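Long-range contact in protein-arginine-phosphatase (Geobacillus stearothermophilus, PDB 4PIC), which removes the phosphate group from phosphoarginine residues of proteins and has almost no activity against phosphotyrosine peptides: residues Leu6-Gly11 against Thr77-Met82. Numbering follows the deposited sequence.
With PO4 (phosphate ion), chain C.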
ATOM      1  N   LEU A   6       1.591  -3.425  17.431  1.00 10.43           N
ATOM      2  CA  LEU A   6       2.156  -2.935  16.181  1.00 11.39           C
ATOM      3  C   LEU A   6       1.216  -1.907  15.562  1.00 10.29           C
ATOM      4  O   LEU A   6       0.093  -2.229  15.181  1.00 11.64           O
ATOM      5  CB  LEU A   6       2.344  -4.108  15.217  1.00 11.24           C
ATOM      6  CG  LEU A   6       2.918  -3.726  13.855  1.00  9.76           C
ATOM      7  CD1 LEU A   6       4.348  -3.250  14.009  1.00 12.90           C
ATOM      8  CD2 LEU A   6       2.836  -4.898  12.885  1.00 12.71           C
ATOM      9  N   PHE A   7       1.664  -0.657  15.488  1.00  9.73           N
ATOM     10  CA  PHE A   7       0.855   0.387  14.857  1.00 11.17           C
ATOM     11  C   PHE A   7       1.246   0.522  13.395  1.00  9.44           C
ATOM     12  O   PHE A   7       2.427   0.467  13.070  1.00 10.90           O
ATOM     13  CB  PHE A   7       1.052   1.742  15.533  1.00  9.92           C
ATOM     14  CG  PHE A   7       0.520   1.814  16.935  1.00 10.18           C
ATOM     15  CD1 PHE A   7      -0.849   1.792  17.171  1.00 10.62           C
ATOM     16  CD2 PHE A   7       1.379   1.947  18.011  1.00 11.59           C
ATOM     17  CE1 PHE A   7      -1.347   1.883  18.468  1.00 10.81           C
ATOM     18  CE2 PHE A   7       0.885   2.042  19.310  1.00 10.30           C
ATOM     19  CZ  PHE A   7      -0.476   2.014  19.531  1.00 10.42           C
ATOM     20  N   VAL A   8       0.260   0.694  12.522  1.00  9.45           N
ATOM     21  CA  VAL A   8       0.522   0.681  11.080  1.00 10.16           C
ATOM     22  C   VAL A   8      -0.152   1.833  10.320  1.00 10.01           C
ATOM     23  O   VAL A   8      -1.343   2.079  10.497  1.00 10.36           O
ATOM     24  CB  VAL A   8       0.065  -0.655  10.456  1.00 10.03           C
ATOM     25  CG1 VAL A   8       0.349  -0.654   8.947  1.00  9.88           C
ATOM     26  CG2 VAL A   8       0.755  -1.838  11.124  1.00 11.12           C
ATOM     27  N   CYS A   9       0.615   2.544   9.486  1.00  8.81           N
ATOM     28  CA  CYS A   9       0.062   3.458   8.483  1.00 11.61           C
ATOM     29  C   CYS A   9       0.743   3.147   7.160  1.00 10.91           C
ATOM     30  O   CYS A   9       1.164   2.021   6.970  1.00 10.44           O
ATOM     31  CB  CYS A   9       0.177   4.935   8.885  1.00 11.63           C
ATOM     32  SG  CYS A   9       1.839   5.577   9.172  1.00 11.14           S
ATOM     33  N   THR A  10       0.867   4.106   6.246  1.00 10.96           N
ATOM     34  CA  THR A  10       1.484   3.786   4.956  1.00 11.90           C
ATOM     35  C   THR A  10       2.983   4.028   4.970  1.00  9.32           C
ATOM     36  O   THR A  10       3.768   3.099   4.722  1.00 10.37           O
ATOM     37  CB  THR A  10       0.825   4.522   3.775  1.00 11.81           C
ATOM     38  OG1 THR A  10      -0.554   4.136   3.708  1.00 12.35           O
ATOM     39  CG2 THR A  10       1.520   4.172   2.444  1.00 13.90           C
ATOM     40  N   GLY A  11       3.391   5.265   5.249  1.00 12.13           N
ATOM     41  CA  GLY A  11       4.795   5.634   5.151  1.00 12.51           C
ATOM     42  C   GLY A  11       5.592   5.431   6.429  1.00 12.66           C
ATOM     43  O   GLY A  11       6.825   5.492   6.406  1.00 12.24           O
ATOM     44  N   THR A  77       0.903  -9.220  18.867  1.00 15.93           N
ATOM     45  CA  THR A  77      -0.315  -9.789  19.414  1.00 15.77           C
ATOM     46  C   THR A  77      -1.513  -8.998  18.895  1.00 12.00           C
ATOM     47  O   THR A  77      -2.614  -9.530  18.756  1.00 14.64           O
ATOM     48  CB  THR A  77      -0.316  -9.782  20.954  1.00 15.66           C
ATOM     49  OG1 THR A  77      -0.199  -8.435  21.434  1.00 14.28           O
ATOM     50  CG2 THR A  77       0.853 -10.605  21.492  1.00 18.71           C
ATOM     51  N   HIS A  78      -1.293  -7.713  18.617  1.00 13.63           N
ATOM     52  CA  HIS A  78      -2.347  -6.847  18.089  1.00 12.53           C
ATOM     53  C   HIS A  78      -1.754  -5.926  17.048  1.00 12.76           C
ATOM     54  O   HIS A  78      -0.751  -5.251  17.318  1.00 13.29           O
ATOM     55  CB  HIS A  78      -2.960  -5.977  19.192  1.00 12.85           C
ATOM     56  CG  HIS A  78      -3.527  -6.760  20.332  1.00 13.53           C
ATOM     57  ND1 HIS A  78      -2.739  -7.455  21.222  1.00 14.45           N
ATOM     58  CD2 HIS A  78      -4.806  -6.950  20.731  1.00 18.32           C
ATOM     59  CE1 HIS A  78      -3.509  -8.051  22.115  1.00 15.69           C
ATOM     60  NE2 HIS A  78      -4.768  -7.757  21.844  1.00 19.79           N
ATOM     61  N   VAL A  79      -2.373  -5.898  15.873  1.00 11.94           N
ATOM     62  CA  VAL A  79      -1.976  -4.986  14.816  1.00  9.88           C
ATOM     63  C   VAL A  79      -3.037  -3.913  14.767  1.00 10.33           C
ATOM     64  O   VAL A  79      -4.201  -4.187  14.476  1.00 12.38           O
ATOM     65  CB  VAL A  79      -1.871  -5.698  13.462  1.00 12.39           C
ATOM     66  CG1 VAL A  79      -1.417  -4.711  12.384  1.00 11.65           C
ATOM     67  CG2 VAL A  79      -0.906  -6.884  13.564  1.00 14.42           C
ATOM     68  N   LEU A  80      -2.638  -2.692  15.099  1.00 11.02           N
ATOM     69  CA  LEU A  80      -3.578  -1.595  15.250  1.00  8.87           C
ATOM     70  C   LEU A  80      -3.342  -0.577  14.147  1.00 10.93           C
ATOM     71  O   LEU A  80      -2.366   0.187  14.160  1.00 10.88           O
ATOM     72  CB  LEU A  80      -3.468  -0.963  16.649  1.00  9.89           C
ATOM     73  CG  LEU A  80      -3.749  -1.940  17.795  1.00  9.82           C
ATOM     74  CD1 LEU A  80      -3.642  -1.251  19.168  1.00 12.64           C
ATOM     75  CD2 LEU A  80      -5.125  -2.565  17.625  1.00 11.72           C
ATOM     76  N   ALA A  81      -4.246  -0.595  13.179  1.00 10.61           N
ATOM     77  CA  ALA A  81      -4.145   0.244  12.003  1.00 10.30           C
ATOM     78  C   ALA A  81      -4.663   1.650  12.289  1.00 11.90           C
ATOM     79  O   ALA A  81      -5.574   1.842  13.091  1.00 10.75           O
ATOM     80  CB  ALA A  81      -4.932  -0.383  10.843  1.00 11.93           C
HETATM   81  N   MSE A  82      -4.107   2.636  11.595  1.00 10.05           N
HETATM   82  CA  MSE A  82      -4.554   4.012  11.782  1.00 10.81           C
HETATM   83  C   MSE A  82      -5.929   4.256  11.164  1.00 13.76           C
HETATM   84  O   MSE A  82      -6.680   5.114  11.625  1.00 14.60           O
HETATM   85  CB  MSE A  82      -3.518   5.008  11.222  1.00 11.07           C
HETATM   86  CG  MSE A  82      -2.149   4.980  11.930  1.00 11.51           C
HETATM   87 SE   MSE A  82      -2.155   5.484  13.806  1.00 15.34          SE
HETATM   88  CE  MSE A  82      -2.608   3.793  14.605  1.00 12.23           C
TER
HETATM   89  P   PO4 C 201       0.143   7.766   5.515  1.00 19.67           P
HETATM   90  O1  PO4 C 201       1.583   7.327   5.602  1.00 20.73           O
HETATM   91  O2  PO4 C 201      -0.219   8.030   4.075  1.00 22.10           O
HETATM   92  O3  PO4 C 201      -0.750   6.719   6.092  1.00 17.14           O
HETATM   93  O4  PO4 C 201       0.014   9.064   6.274  1.00 23.48           O
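Two neighbouring parallel strands in the middle of the phosphatase sheet pair Leu6 with Val79, Phe7 with Leu80 and Val8 with Ala81; the first, 3-9, runs on into the phosphate-binding loop. Four backbone hydrogen bonds join them: Leu6 N to His78 O, Leu80 N to Leu6 O (2.8 Å), Val8 N to Leu80 O and Met82 N to Val8 O. In the third, Val8 N sits 37° out of the carbonyl plane of Leu80. On one face Phe7 and Leu80 run side by side, with Phe7 CD1 3.8 Å from Leu80 CB, while Leu140 of helix 123-150 touches both. Selenomethionine Met82 bends at chi2 and chi3 (-63° and 85°), bringing its CE to 3.7 Å from Phe7 CD1. An alanine in place of Phe7 would probably open a gap beside Leu80 and the Met82 methyl group. On the other face Val8 CG2 meets Val79 CG1 at 3.8 Å. Past the last pair, Cys9, the nucleophile, rests its CB 3.8 Å from Met82 CG. Beyond it the chain turns round a phosphate ion: Gly11 N donates to its O1 at 2.8 Å and Thr10 N to its O3 at 3.1 Å, while Arg15 also binds it. A nucleophilic cysteine at the end of a central parallel strand, opening into a phosphate-cradling loop, is the cysteine-phosphatase P-loop, here placed after the first strand as in the low molecular weight phosphotyrosine phosphatase family.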